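Local coordinates for phenazine-1-carboxylate N-methyltransferase (Pseudomonas aeruginosa, PDB 2IP2), which transfers a methyl group from S-adenosyl-L-methionine to phenazine-1-carboxylate, giving 5-methylphenazine-1-carboxylate on the route to the virulence pigment pyocyanine, at residues F157-R162 with D321-T326; G179-A184 with L238-I243; R253-C258 with V306-R311; E317-L322 with R327-A332. All blocks are in the same frame, centred on the assembly; numbering follows the deposited sequence. Where two conformers were deposited one is given.

Interaction 1: F157-R162 with D321-T326; sequences FHEIPR and DLPMET
Helix residues Glu159 and Ile160 face strand 314-322 and the turn after it, with Glu159 CA 7.3 Å from Leu322 CA at the nearest backbone approach. Only carbon meets carbon across this gap. The two methyls of Leu322 divide the work: CD2 rests against Glu159 CB at 4.1 Å, while CD1 approaches Ile160 CG1 at 4.2 Å. Ile160 starts off along the side of the contact, and its CG1 branch then swings toward the leucine. Glu159 CG meets ring atom CD of Pro323, also at 4.1 Å, the two side chains crossing at about a right angle. The strand belongs to the C-terminal beta hairpin of the Rossmann-like methyltransferase domain, and helix 154-163 packs over the sheet there, Ile271 of strand 267-272 touching both Ile160 and Leu322. Beyond CG the glutamate chain bends (chi2 -58°) and carries the carboxylate away from the proline, toward Arg162 on the same helix. The hairpin turn is tied by Leu322 N to Thr326 O, a backbone hydrogen bond of 2.8 Å. Past Pro323, Met324 packs on Ile13 of the second subunit of the homodimer.

Interaction 2: G179-A184 with L238-I243; sequences GELTKA and LLSRII
Apolar contact carries this meeting of helix 180-188 with strand 236-240, and one methyl, Leu181 CD2, does most of the touching. It lies 3.6 Å from Ser240 CB and 4.0 Å from Leu238 CB, two residues whose side chains leave the strand on the same face. The leucine holds CG anti to its own N (chi1 176°), an extension that drives the methyl across to the strand; the nearest backbones are well apart, Leu181 CA to Ser240 CA being 8.2 Å. Leu238 contributes CD1 as well, at 4.1 Å from Leu181 CD2, and the two leucines cross obliquely. Polar bonds remain within each element or lead to third parties. Gly179 is the N-cap residue, and its O accepts from Lys183 N (3.0 Å) in the first helical turn. Thr182 OG1 bonds Asp173, and Glu180 reaches Asn154 and Asn209. This is the Rossmann-like SAM-binding core, with the glycine-rich turn leading into the helix and Arg241, a predicted SAM-binding residue, just beyond the strand. With no hydrogen bond between them, the segments meet through van der Waals contact of one leucine methyl with CB carbons of the strand, the hydroxyl at the margin with Ser240 OG 4.1 Å from Leu181 CD2.

Interaction 3: R253-C258 with V306-R311; sequences RLLGNC and VDLLGR
Leu255 projects from helix 248-261 as a fork, its two methyls meeting different leucines of helix 302-311. CD2 presses on Leu309 CD2 at 3.8 Å, methyl against methyl, and the two side chains stand at about a right angle to each other. CD1 settles by Leu308, 4.2 Å from its CG and 3.8 Å from its carbonyl O, and here the chains lie aslant. Of the three leucines, Leu255 alone has its first bond aimed toward the partner helix. Leu309 sets out away from that helix, but with CG opposite its carbonyl carbon (chi1 -76°) CD2 swings back to the contact. Leu308 has the other arrangement, CG opposite its backbone N (chi1 175°), and presents CG rather than a methyl tip to Leu255. The backbones draw to 7.5 Å between Leu255 CA and Leu309 CA. All three leucines are buried, and no hydrogen bond spans the two segments, so the join is one of branched apolar side chains. A salt bridge from Arg311 to Glu248 links the same two helices, and Leu308 also touches Leu252, one turn before Leu255 on helix 248-261. Beneath them lies the central sheet of the methyltransferase domain: Leu255 reaches down to Leu239 of strand 236-240 and Leu309 to Val270 of strand 267-272, the pair of helices together covering this side of the sheet away from the annotated sites.

Interaction 4: E317-L322 with R327-A332; sequences ERIVDL and RMIVAA
Bends at chi2 (115°) and chi3 (-136°) curl the Arg327 chain round so that its guanidinium arrives beside Asp321. The grip is side-on and centred on one oxygen: NE and NH2 of Arg327 each lie 2.8 Å from Asp321 OD1, which sits at the guanidinium edge. Both nitrogens come to the syn side of OD1 and from one face of the carboxylate, the two group planes being 49° apart. OD2 receives only a weak bond from NH2. These strands form an antiparallel hairpin, 314-322 with 326-333, at the edge of the Rossmann-like sheet. Val320 and Met328 are a hydrogen-bonded pair, joined by Val320 N to Met328 O and Met328 N to Val320 O, both 2.8 Å. A classic beta bulge interrupts the regular pairing at the other end, where Glu317 N (2.7 Å) and, weakly, Arg318 N share Val330 O. On the face of Val320 and Met328 the methionine runs out extended and bends only at its last torsion, which lays CE against Val320 CG2 at 3.6 Å, and CE also covers one face of the Arg318 guanidinium. Ile319 CG2, on the opposite face with Asp321, packs on Arg327 CG at 3.8 Å.

In the fold
Interactions 1 and 4 share Asp321 and Leu322 and touch through Ile160 CG1 and Met328 SD at 4.3 Å. Interaction 2 is nested in the chain loop closed by interaction 1 and meets it at Phe157, whose CZ lies 3.4 Å from Arg241 NH2; helix 154-163 thus borders a residue predicted to bind S-adenosyl-L-methionine. Leu322 is about 8 Å from Arg241 between side chains. Interaction 3 covers the other side of the sheet: Leu255 CD2 lies 3.9 Å from Leu239 CD2 of interaction 2, and Leu309 CD1 lies 3.6 Å from Ile329 CG2 of interaction 4. Its centre is about 17 Å from that of interaction 2.

Interaction 1: F157-R162 with D321-T326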
loop_
_atom_site.group_PDB
_atom_site.type_symbol
_atom_site.label_atom_id
_atom_site.label_comp_id
_atom_site.label_asym_id
_atom_site.label_seq_id
_atom_site.Cartn_x
_atom_site.Cartn_y
_atom_site.Cartn_z
ATOM N N PHE A 157 -21.471 0.135 13.789
ATOM C CA PHE A 157 -22.656 -0.380 14.496
ATOM C C PHE A 157 -22.817 0.241 15.881
ATOM O O PHE A 157 -23.936 0.416 16.313
ATOM C CB PHE A 157 -22.613 -1.908 14.658
ATOM C CG PHE A 157 -22.838 -2.691 13.361
ATOM C CD1 PHE A 157 -23.293 -2.072 12.188
ATOM C CD2 PHE A 157 -22.576 -4.066 13.333
ATOM C CE1 PHE A 157 -23.496 -2.834 10.995
ATOM C CE2 PHE A 157 -22.777 -4.819 12.164
ATOM C CZ PHE A 157 -23.230 -4.197 10.991
ATOM N N HIS A 158 -21.712 0.511 16.590
ATOM C CA HIS A 158 -21.796 1.051 17.938
ATOM C C HIS A 158 -22.280 2.487 17.928
ATOM O O HIS A 158 -22.847 2.955 18.934
ATOM C CB HIS A 158 -20.464 0.943 18.703
ATOM C CG HIS A 158 -20.086 -0.465 19.063
ATOM N ND1 HIS A 158 -20.959 -1.343 19.672
ATOM C CD2 HIS A 158 -18.926 -1.145 18.904
ATOM C CE1 HIS A 158 -20.357 -2.500 19.875
ATOM N NE2 HIS A 158 -19.124 -2.412 19.405
ATOM N N GLU A 159 -22.051 3.190 16.812
ATOM C CA GLU A 159 -22.616 4.552 16.632
ATOM C C GLU A 159 -24.109 4.550 16.438
ATOM O O GLU A 159 -24.754 5.524 16.793
ATOM C CB GLU A 159 -22.020 5.310 15.451
ATOM C CG GLU A 159 -20.757 6.118 15.793
ATOM C CD GLU A 159 -20.970 7.142 16.899
ATOM O OE1 GLU A 159 -21.685 8.179 16.716
ATOM O OE2 GLU A 159 -20.407 6.886 17.979
ATOM N N ILE A 160 -24.660 3.485 15.869
ATOM C CA ILE A 160 -26.088 3.493 15.515
ATOM C C ILE A 160 -27.036 3.811 16.707
ATOM O O ILE A 160 -27.855 4.758 16.637
ATOM C CB ILE A 160 -26.486 2.237 14.677
ATOM C CG1 ILE A 160 -25.948 2.423 13.256
ATOM C CG2 ILE A 160 -28.008 2.060 14.584
ATOM C CD1 ILE A 160 -25.960 1.189 12.450
ATOM N N PRO A 161 -26.930 3.047 17.811
ATOM C CA PRO A 161 -27.802 3.353 18.954
ATOM C C PRO A 161 -27.455 4.657 19.684
ATOM O O PRO A 161 -28.200 5.034 20.614
ATOM C CB PRO A 161 -27.587 2.168 19.882
ATOM C CG PRO A 161 -26.168 1.706 19.552
ATOM C CD PRO A 161 -26.068 1.875 18.072
ATOM N N ARG A 162 -26.331 5.296 19.326
ATOM C CA ARG A 162 -26.024 6.664 19.798
ATOM C C ARG A 162 -26.721 7.697 18.916
ATOM O O ARG A 162 -27.043 8.782 19.390
ATOM C CB ARG A 162 -24.514 6.969 19.823
ATOM C CG ARG A 162 -23.669 6.095 20.776
ATOM C CD ARG A 162 -22.162 6.485 20.794
ATOM N NE ARG A 162 -21.333 5.410 21.365
ATOM C CZ ARG A 162 -20.401 4.711 20.695
ATOM N NH1 ARG A 162 -20.124 4.981 19.418
ATOM N NH2 ARG A 162 -19.727 3.734 21.307
ATOM N N ASP A 321 -22.940 10.224 8.033
ATOM C CA ASP A 321 -21.687 9.536 7.745
ATOM C C ASP A 321 -21.188 8.825 8.968
ATOM O O ASP A 321 -20.875 9.469 9.992
ATOM C CB ASP A 321 -20.621 10.523 7.262
ATOM C CG ASP A 321 -20.935 11.097 5.885
ATOM O OD1 ASP A 321 -21.838 10.563 5.227
ATOM O OD2 ASP A 321 -20.267 12.059 5.457
ATOM N N LEU A 322 -21.106 7.502 8.869
ATOM C CA LEU A 322 -20.595 6.657 9.970
ATOM C C LEU A 322 -19.116 6.285 9.750
ATOM O O LEU A 322 -18.566 6.523 8.675
ATOM C CB LEU A 322 -21.463 5.381 10.132
ATOM C CG LEU A 322 -22.989 5.400 10.303
ATOM C CD1 LEU A 322 -23.500 3.934 10.161
ATOM C CD2 LEU A 322 -23.401 5.974 11.670
ATOM N N PRO A 323 -18.453 5.697 10.773
ATOM C CA PRO A 323 -17.068 5.253 10.546
ATOM C C PRO A 323 -16.887 4.276 9.390
ATOM O O PRO A 323 -17.832 3.563 9.002
ATOM C CB PRO A 323 -16.676 4.569 11.885
ATOM C CG PRO A 323 -17.581 5.154 12.902
ATOM C CD PRO A 323 -18.893 5.467 12.167
ATOM N N MET A 324 -15.650 4.256 8.867
ATOM C CA MET A 324 -15.200 3.353 7.825
ATOM C C MET A 324 -16.060 3.443 6.587
ATOM O O MET A 324 -16.544 2.422 6.072
ATOM C CB MET A 324 -15.144 1.928 8.351
ATOM C CG MET A 324 -14.678 1.908 9.797
ATOM S SD MET A 324 -13.709 0.457 10.146
ATOM C CE MET A 324 -13.188 -0.007 8.461
ATOM N N GLU A 325 -16.266 4.688 6.137
ATOM C CA GLU A 325 -16.941 4.977 4.885
ATOM C C GLU A 325 -18.353 4.359 4.778
ATOM O O GLU A 325 -18.806 4.047 3.681
ATOM C CB GLU A 325 -16.055 4.607 3.659
ATOM C CG GLU A 325 -14.738 5.405 3.515
ATOM C CD GLU A 325 -14.938 6.911 3.303
ATOM O OE1 GLU A 325 -15.955 7.297 2.690
ATOM O OE2 GLU A 325 -14.073 7.698 3.736
ATOM N N THR A 326 -19.071 4.236 5.898
ATOM C CA THR A 326 -20.436 3.661 5.802
ATOM C C THR A 326 -21.468 4.758 6.017
ATOM O O THR A 326 -21.172 5.778 6.628
ATOM C CB THR A 326 -20.699 2.452 6.764
ATOM O OG1 THR A 326 -22.106 2.342 7.088
ATOM C CG2 THR A 326 -19.953 2.590 8.022
#

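Interaction 2: G179-A184 with L238-I243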
loop_
_atom_site.group_PDB
_atom_site.type_symbol
_atom_site.label_atom_id
_atom_site.label_comp_id
_atom_site.label_asym_id
_atom_site.label_seq_id
_atom_site.Cartn_x
_atom_site.Cartn_y
_atom_site.Cartn_z
ATOM N N GLY A 179 -25.420 -11.478 13.544
ATOM C CA GLY A 179 -26.138 -10.691 14.542
ATOM C C GLY A 179 -25.412 -9.563 15.235
ATOM O O GLY A 179 -25.854 -9.105 16.293
ATOM N N GLU A 180 -24.297 -9.085 14.673
ATOM C CA GLU A 180 -23.516 -8.068 15.398
ATOM C C GLU A 180 -24.254 -6.753 15.617
ATOM O O GLU A 180 -24.071 -6.114 16.644
ATOM C CB GLU A 180 -22.162 -7.809 14.703
ATOM C CG GLU A 180 -21.216 -9.039 14.803
ATOM C CD GLU A 180 -20.739 -9.322 16.252
ATOM O OE1 GLU A 180 -20.338 -8.379 16.961
ATOM O OE2 GLU A 180 -20.698 -10.492 16.662
ATOM N N LEU A 181 -25.064 -6.347 14.637
ATOM C CA LEU A 181 -25.829 -5.094 14.754
ATOM C C LEU A 181 -26.869 -5.171 15.869
ATOM O O LEU A 181 -26.952 -4.283 16.755
ATOM C CB LEU A 181 -26.489 -4.730 13.415
ATOM C CG LEU A 181 -27.400 -3.505 13.362
ATOM C CD1 LEU A 181 -26.771 -2.228 14.016
ATOM C CD2 LEU A 181 -27.862 -3.229 11.903
ATOM N N THR A 182 -27.617 -6.266 15.867
ATOM C CA THR A 182 -28.579 -6.523 16.947
ATOM C C THR A 182 -27.862 -6.520 18.310
ATOM O O THR A 182 -28.320 -5.873 19.260
ATOM C CB THR A 182 -29.286 -7.866 16.697
ATOM O OG1 THR A 182 -30.154 -7.715 15.555
ATOM C CG2 THR A 182 -30.132 -8.281 17.899
ATOM N N LYS A 183 -26.719 -7.201 18.391
ATOM C CA LYS A 183 -26.007 -7.257 19.659
ATOM C C LYS A 183 -25.493 -5.878 20.109
ATOM O O LYS A 183 -25.658 -5.533 21.269
ATOM C CB LYS A 183 -24.885 -8.289 19.590
ATOM C CG LYS A 183 -23.852 -8.164 20.687
ATOM C CD LYS A 183 -22.601 -8.871 20.229
ATOM C CE LYS A 183 -22.843 -10.369 20.164
ATOM N NZ LYS A 183 -22.287 -11.034 21.395
ATOM N N ALA A 184 -24.898 -5.096 19.191
ATOM C CA ALA A 184 -24.498 -3.708 19.460
ATOM C C ALA A 184 -25.695 -2.894 20.011
ATOM O O ALA A 184 -25.583 -2.184 21.049
ATOM C CB ALA A 184 -23.921 -3.047 18.189
ATOM N N LEU A 238 -33.961 -2.224 10.277
ATOM C CA LEU A 238 -32.527 -2.037 9.946
ATOM C C LEU A 238 -32.242 -2.909 8.755
ATOM O O LEU A 238 -32.498 -4.126 8.799
ATOM C CB LEU A 238 -31.728 -2.534 11.138
ATOM C CG LEU A 238 -32.015 -1.823 12.451
ATOM C CD1 LEU A 238 -31.603 -2.754 13.602
ATOM C CD2 LEU A 238 -31.449 -0.408 12.496
ATOM N N LEU A 239 -31.715 -2.292 7.687
ATOM C CA LEU A 239 -31.343 -2.929 6.437
ATOM C C LEU A 239 -29.827 -2.715 6.275
ATOM O O LEU A 239 -29.412 -1.730 5.690
ATOM C CB LEU A 239 -32.104 -2.257 5.242
ATOM C CG LEU A 239 -33.486 -2.841 4.892
ATOM C CD1 LEU A 239 -34.382 -2.992 6.131
ATOM C CD2 LEU A 239 -34.204 -2.015 3.778
ATOM N N SER A 240 -29.026 -3.604 6.877
ATOM C CA SER A 240 -27.577 -3.386 6.970
ATOM C C SER A 240 -26.926 -4.267 5.946
ATOM O O SER A 240 -27.072 -5.506 5.988
ATOM C CB SER A 240 -27.068 -3.723 8.379
ATOM O OG SER A 240 -25.638 -3.712 8.481
ATOM N N ARG A 241 -26.225 -3.637 5.013
ATOM C CA ARG A 241 -25.516 -4.370 3.976
ATOM C C ARG A 241 -26.420 -5.408 3.309
ATOM O O ARG A 241 -26.002 -6.534 3.098
ATOM C CB ARG A 241 -24.281 -5.064 4.574
ATOM C CG ARG A 241 -23.280 -4.108 5.131
ATOM C CD ARG A 241 -21.881 -4.746 5.214
ATOM N NE ARG A 241 -21.497 -5.130 6.582
ATOM C CZ ARG A 241 -21.090 -4.269 7.520
ATOM N NH1 ARG A 241 -21.032 -2.964 7.247
ATOM N NH2 ARG A 241 -20.741 -4.703 8.739
ATOM N N ILE A 242 -27.664 -5.027 3.025
ATOM C CA ILE A 242 -28.617 -5.948 2.442
ATOM C C ILE A 242 -29.086 -5.462 1.058
ATOM O O ILE A 242 -29.198 -6.240 0.145
ATOM C CB ILE A 242 -29.770 -6.317 3.439
ATOM C CG1 ILE A 242 -30.311 -7.729 3.155
ATOM C CG2 ILE A 242 -30.865 -5.264 3.444
ATOM C CD1 ILE A 242 -29.404 -8.922 3.624
ATOM N N ILE A 243 -29.345 -4.183 0.911
ATOM C CA ILE A 243 -29.828 -3.648 -0.355
ATOM C C ILE A 243 -28.775 -3.793 -1.483
ATOM O O ILE A 243 -29.115 -4.148 -2.632
ATOM C CB ILE A 243 -30.298 -2.183 -0.155
ATOM C CG1 ILE A 243 -31.621 -2.161 0.618
ATOM C CG2 ILE A 243 -30.416 -1.413 -1.481
ATOM C CD1 ILE A 243 -32.777 -2.913 -0.062
#

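Interaction 3: R253-C258 with V306-R311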
loop_
_atom_site.group_PDB
_atom_site.type_symbol
_atom_site.label_atom_id
_atom_site.label_comp_id
_atom_site.label_asym_id
_atom_site.label_seq_id
_atom_site.Cartn_x
_atom_site.Cartn_y
_atom_site.Cartn_z
ATOM N N ARG A 253 -39.608 -5.273 -3.471
ATOM C CA ARG A 253 -40.372 -6.217 -2.634
ATOM C C ARG A 253 -40.015 -6.033 -1.149
ATOM O O ARG A 253 -40.899 -5.945 -0.312
ATOM C CB ARG A 253 -40.183 -7.687 -3.002
ATOM C CG ARG A 253 -40.664 -8.140 -4.412
ATOM C CD ARG A 253 -40.818 -9.685 -4.489
ATOM N NE ARG A 253 -41.811 -10.170 -3.524
ATOM C CZ ARG A 253 -43.132 -10.207 -3.741
ATOM N NH1 ARG A 253 -43.634 -9.824 -4.917
ATOM N NH2 ARG A 253 -43.945 -10.653 -2.788
ATOM N N LEU A 254 -38.724 -5.916 -0.843
ATOM C CA LEU A 254 -38.290 -5.783 0.551
ATOM C C LEU A 254 -38.843 -4.479 1.166
ATOM O O LEU A 254 -39.436 -4.456 2.260
ATOM C CB LEU A 254 -36.736 -5.800 0.611
ATOM C CG LEU A 254 -36.189 -5.540 1.997
ATOM C CD1 LEU A 254 -36.516 -6.733 2.896
ATOM C CD2 LEU A 254 -34.664 -5.345 1.864
ATOM N N LEU A 255 -38.656 -3.393 0.453
ATOM C CA LEU A 255 -39.072 -2.099 0.934
ATOM C C LEU A 255 -40.583 -2.028 1.176
ATOM O O LEU A 255 -41.025 -1.403 2.148
ATOM C CB LEU A 255 -38.607 -0.992 -0.003
ATOM C CG LEU A 255 -37.082 -0.761 -0.012
ATOM C CD1 LEU A 255 -36.716 0.189 -1.144
ATOM C CD2 LEU A 255 -36.624 -0.234 1.331
ATOM N N GLY A 256 -41.348 -2.670 0.292
ATOM C CA GLY A 256 -42.823 -2.769 0.439
ATOM C C GLY A 256 -43.222 -3.616 1.631
ATOM O O GLY A 256 -44.149 -3.263 2.405
ATOM N N ASN A 257 -42.514 -4.739 1.790
ATOM C CA ASN A 257 -42.631 -5.580 3.006
ATOM C C ASN A 257 -42.427 -4.781 4.289
ATOM O O ASN A 257 -43.260 -4.834 5.214
ATOM C CB ASN A 257 -41.708 -6.803 2.930
ATOM C CG ASN A 257 -42.195 -7.844 1.931
ATOM O OD1 ASN A 257 -43.359 -7.802 1.473
ATOM N ND2 ASN A 257 -41.302 -8.745 1.542
ATOM N N CYS A 258 -41.342 -4.016 4.338
ATOM C CA CYS A 258 -41.119 -3.108 5.461
ATOM C C CYS A 258 -42.239 -2.048 5.620
ATOM O O CYS A 258 -42.725 -1.846 6.720
ATOM C CB CYS A 258 -39.749 -2.421 5.336
ATOM S SG CYS A 258 -38.378 -3.648 5.412
ATOM N N VAL A 306 -31.266 6.796 -2.355
ATOM C CA VAL A 306 -32.341 7.730 -2.039
ATOM C C VAL A 306 -33.503 7.551 -3.039
ATOM O O VAL A 306 -34.681 7.429 -2.617
ATOM C CB VAL A 306 -31.782 9.167 -2.005
ATOM C CG1 VAL A 306 -32.885 10.207 -2.053
ATOM C CG2 VAL A 306 -30.853 9.388 -0.745
ATOM N N ASP A 307 -33.175 7.479 -4.335
ATOM C CA ASP A 307 -34.198 7.294 -5.386
ATOM C C ASP A 307 -34.919 5.941 -5.298
ATOM O O ASP A 307 -36.109 5.828 -5.585
ATOM C CB ASP A 307 -33.576 7.417 -6.774
ATOM C CG ASP A 307 -33.221 8.824 -7.125
ATOM O OD1 ASP A 307 -33.598 9.747 -6.362
ATOM O OD2 ASP A 307 -32.517 8.990 -8.151
ATOM N N LEU A 308 -34.177 4.911 -4.906
ATOM C CA LEU A 308 -34.736 3.584 -4.739
ATOM C C LEU A 308 -35.700 3.589 -3.564
ATOM O O LEU A 308 -36.802 2.989 -3.643
ATOM C CB LEU A 308 -33.621 2.543 -4.568
ATOM C CG LEU A 308 -34.063 1.103 -4.259
ATOM C CD1 LEU A 308 -35.010 0.475 -5.297
ATOM C CD2 LEU A 308 -32.834 0.179 -4.033
ATOM N N LEU A 309 -35.306 4.277 -2.494
ATOM C CA LEU A 309 -36.160 4.446 -1.288
ATOM C C LEU A 309 -37.490 5.105 -1.642
ATOM O O LEU A 309 -38.547 4.581 -1.273
ATOM C CB LEU A 309 -35.460 5.253 -0.202
ATOM C CG LEU A 309 -34.390 4.413 0.558
ATOM C CD1 LEU A 309 -33.643 5.302 1.554
ATOM C CD2 LEU A 309 -35.024 3.237 1.270
ATOM N N GLY A 310 -37.416 6.232 -2.364
ATOM C CA GLY A 310 -38.603 6.934 -2.882
ATOM C C GLY A 310 -39.490 6.030 -3.718
ATOM O O GLY A 310 -40.709 6.055 -3.544
ATOM N N ARG A 311 -38.892 5.214 -4.593
ATOM C CA ARG A 311 -39.640 4.306 -5.469
ATOM C C ARG A 311 -40.380 3.303 -4.578
ATOM O O ARG A 311 -41.484 2.836 -4.907
ATOM C CB ARG A 311 -38.669 3.579 -6.379
ATOM C CG ARG A 311 -38.984 3.578 -7.868
ATOM C CD ARG A 311 -37.803 4.038 -8.705
ATOM N NE ARG A 311 -36.633 3.147 -8.669
ATOM C CZ ARG A 311 -35.367 3.580 -8.634
ATOM N NH1 ARG A 311 -35.091 4.887 -8.592
ATOM N NH2 ARG A 311 -34.378 2.704 -8.644
#

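Interaction 4: E317-L322 with R327-A332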
loop_
_atom_site.group_PDB
_atom_site.type_symbol
_atom_site.label_atom_id
_atom_site.label_comp_id
_atom_site.label_asym_id
_atom_site.label_seq_id
_atom_site.Cartn_x
_atom_site.Cartn_y
_atom_site.Cartn_z
ATOM N N GLU A 317 -35.192 11.115 5.699
ATOM C CA GLU A 317 -35.232 12.065 6.804
ATOM C C GLU A 317 -33.838 12.567 7.188
ATOM O O GLU A 317 -33.642 13.729 7.563
ATOM C CB GLU A 317 -35.851 11.387 8.015
ATOM C CG GLU A 317 -35.540 12.086 9.336
ATOM C CD GLU A 317 -35.870 11.241 10.531
ATOM O OE1 GLU A 317 -36.908 10.532 10.478
ATOM O OE2 GLU A 317 -35.080 11.265 11.508
ATOM N N ARG A 318 -32.855 11.672 7.110
ATOM C CA ARG A 318 -31.527 11.993 7.592
ATOM C C ARG A 318 -30.541 11.166 6.843
ATOM O O ARG A 318 -30.816 9.996 6.597
ATOM C CB ARG A 318 -31.397 11.489 9.018
ATOM C CG ARG A 318 -31.289 12.463 10.036
ATOM C CD ARG A 318 -31.433 11.712 11.332
ATOM N NE ARG A 318 -30.193 11.782 12.075
ATOM C CZ ARG A 318 -30.036 11.270 13.276
ATOM N NH1 ARG A 318 -31.044 10.641 13.864
ATOM N NH2 ARG A 318 -28.866 11.405 13.875
ATOM N N ILE A 319 -29.370 11.735 6.553
ATOM C CA ILE A 319 -28.237 10.927 6.103
ATOM C C ILE A 319 -27.090 11.224 7.024
ATOM O O ILE A 319 -26.740 12.405 7.213
ATOM C CB ILE A 319 -27.840 11.260 4.637
ATOM C CG1 ILE A 319 -29.045 11.059 3.715
ATOM C CG2 ILE A 319 -26.608 10.420 4.167
ATOM C CD1 ILE A 319 -28.785 11.507 2.266
ATOM N N VAL A 320 -26.470 10.179 7.579
ATOM C CA VAL A 320 -25.346 10.374 8.512
ATOM C C VAL A 320 -24.119 9.595 8.019
ATOM O O VAL A 320 -24.252 8.426 7.630
ATOM C CB VAL A 320 -25.740 9.903 9.958
ATOM C CG1 VAL A 320 -24.547 9.999 10.972
ATOM C CG2 VAL A 320 -26.935 10.655 10.484
ATOM N N ASP A 321 -22.940 10.224 8.033
ATOM C CA ASP A 321 -21.687 9.536 7.745
ATOM C C ASP A 321 -21.188 8.825 8.968
ATOM O O ASP A 321 -20.875 9.469 9.992
ATOM C CB ASP A 321 -20.621 10.523 7.262
ATOM C CG ASP A 321 -20.935 11.097 5.885
ATOM O OD1 ASP A 321 -21.838 10.563 5.227
ATOM O OD2 ASP A 321 -20.267 12.059 5.457
ATOM N N LEU A 322 -21.106 7.502 8.869
ATOM C CA LEU A 322 -20.595 6.657 9.970
ATOM C C LEU A 322 -19.116 6.285 9.750
ATOM O O LEU A 322 -18.566 6.523 8.675
ATOM C CB LEU A 322 -21.463 5.381 10.132
ATOM C CG LEU A 322 -22.989 5.400 10.303
ATOM C CD1 LEU A 322 -23.500 3.934 10.161
ATOM C CD2 LEU A 322 -23.401 5.974 11.670
ATOM N N ARG A 327 -22.654 4.567 5.467
ATOM C CA ARG A 327 -23.667 5.624 5.532
ATOM C C ARG A 327 -24.824 5.095 6.314
ATOM O O ARG A 327 -25.128 3.896 6.227
ATOM C CB ARG A 327 -24.188 5.932 4.158
ATOM C CG ARG A 327 -24.301 7.387 3.900
ATOM C CD ARG A 327 -23.302 7.714 2.800
ATOM N NE ARG A 327 -22.556 8.929 3.071
ATOM C CZ ARG A 327 -21.677 9.464 2.223
ATOM N NH1 ARG A 327 -21.431 8.907 1.038
ATOM N NH2 ARG A 327 -21.053 10.564 2.564
ATOM N N MET A 328 -25.520 5.988 7.013
ATOM C CA MET A 328 -26.779 5.585 7.659
ATOM C C MET A 328 -27.833 6.468 7.014
ATOM O O MET A 328 -27.727 7.684 7.100
ATOM C CB MET A 328 -26.756 5.824 9.167
ATOM C CG MET A 328 -28.136 5.456 9.852
ATOM S SD MET A 328 -28.127 5.729 11.645
ATOM C CE MET A 328 -28.300 7.518 11.682
ATOM N N ILE A 329 -28.800 5.858 6.354
ATOM C CA ILE A 329 -29.899 6.619 5.701
ATOM C C ILE A 329 -31.207 6.265 6.444
ATOM O O ILE A 329 -31.653 5.112 6.387
ATOM C CB ILE A 329 -29.977 6.286 4.210
ATOM C CG1 ILE A 329 -28.665 6.712 3.482
ATOM C CG2 ILE A 329 -31.183 6.969 3.539
ATOM C CD1 ILE A 329 -28.466 6.012 2.106
ATOM N N VAL A 330 -31.803 7.264 7.124
ATOM C CA VAL A 330 -33.077 7.062 7.824
ATOM C C VAL A 330 -34.242 7.573 6.940
ATOM O O VAL A 330 -34.194 8.706 6.421
ATOM C CB VAL A 330 -33.083 7.696 9.231
ATOM C CG1 VAL A 330 -34.388 7.313 9.976
ATOM C CG2 VAL A 330 -31.872 7.210 10.046
ATOM N N ALA A 331 -35.257 6.736 6.729
ATOM C CA ALA A 331 -36.390 7.169 5.913
ATOM C C ALA A 331 -37.691 6.832 6.660
ATOM O O ALA A 331 -37.745 5.859 7.425
ATOM C CB ALA A 331 -36.353 6.522 4.538
ATOM N N ALA A 332 -38.703 7.682 6.483
ATOM C CA ALA A 332 -40.073 7.384 6.986
ATOM C C ALA A 332 -41.025 7.154 5.829
ATOM O O ALA A 332 -40.706 7.404 4.655
ATOM C CB ALA A 332 -40.583 8.488 7.895
#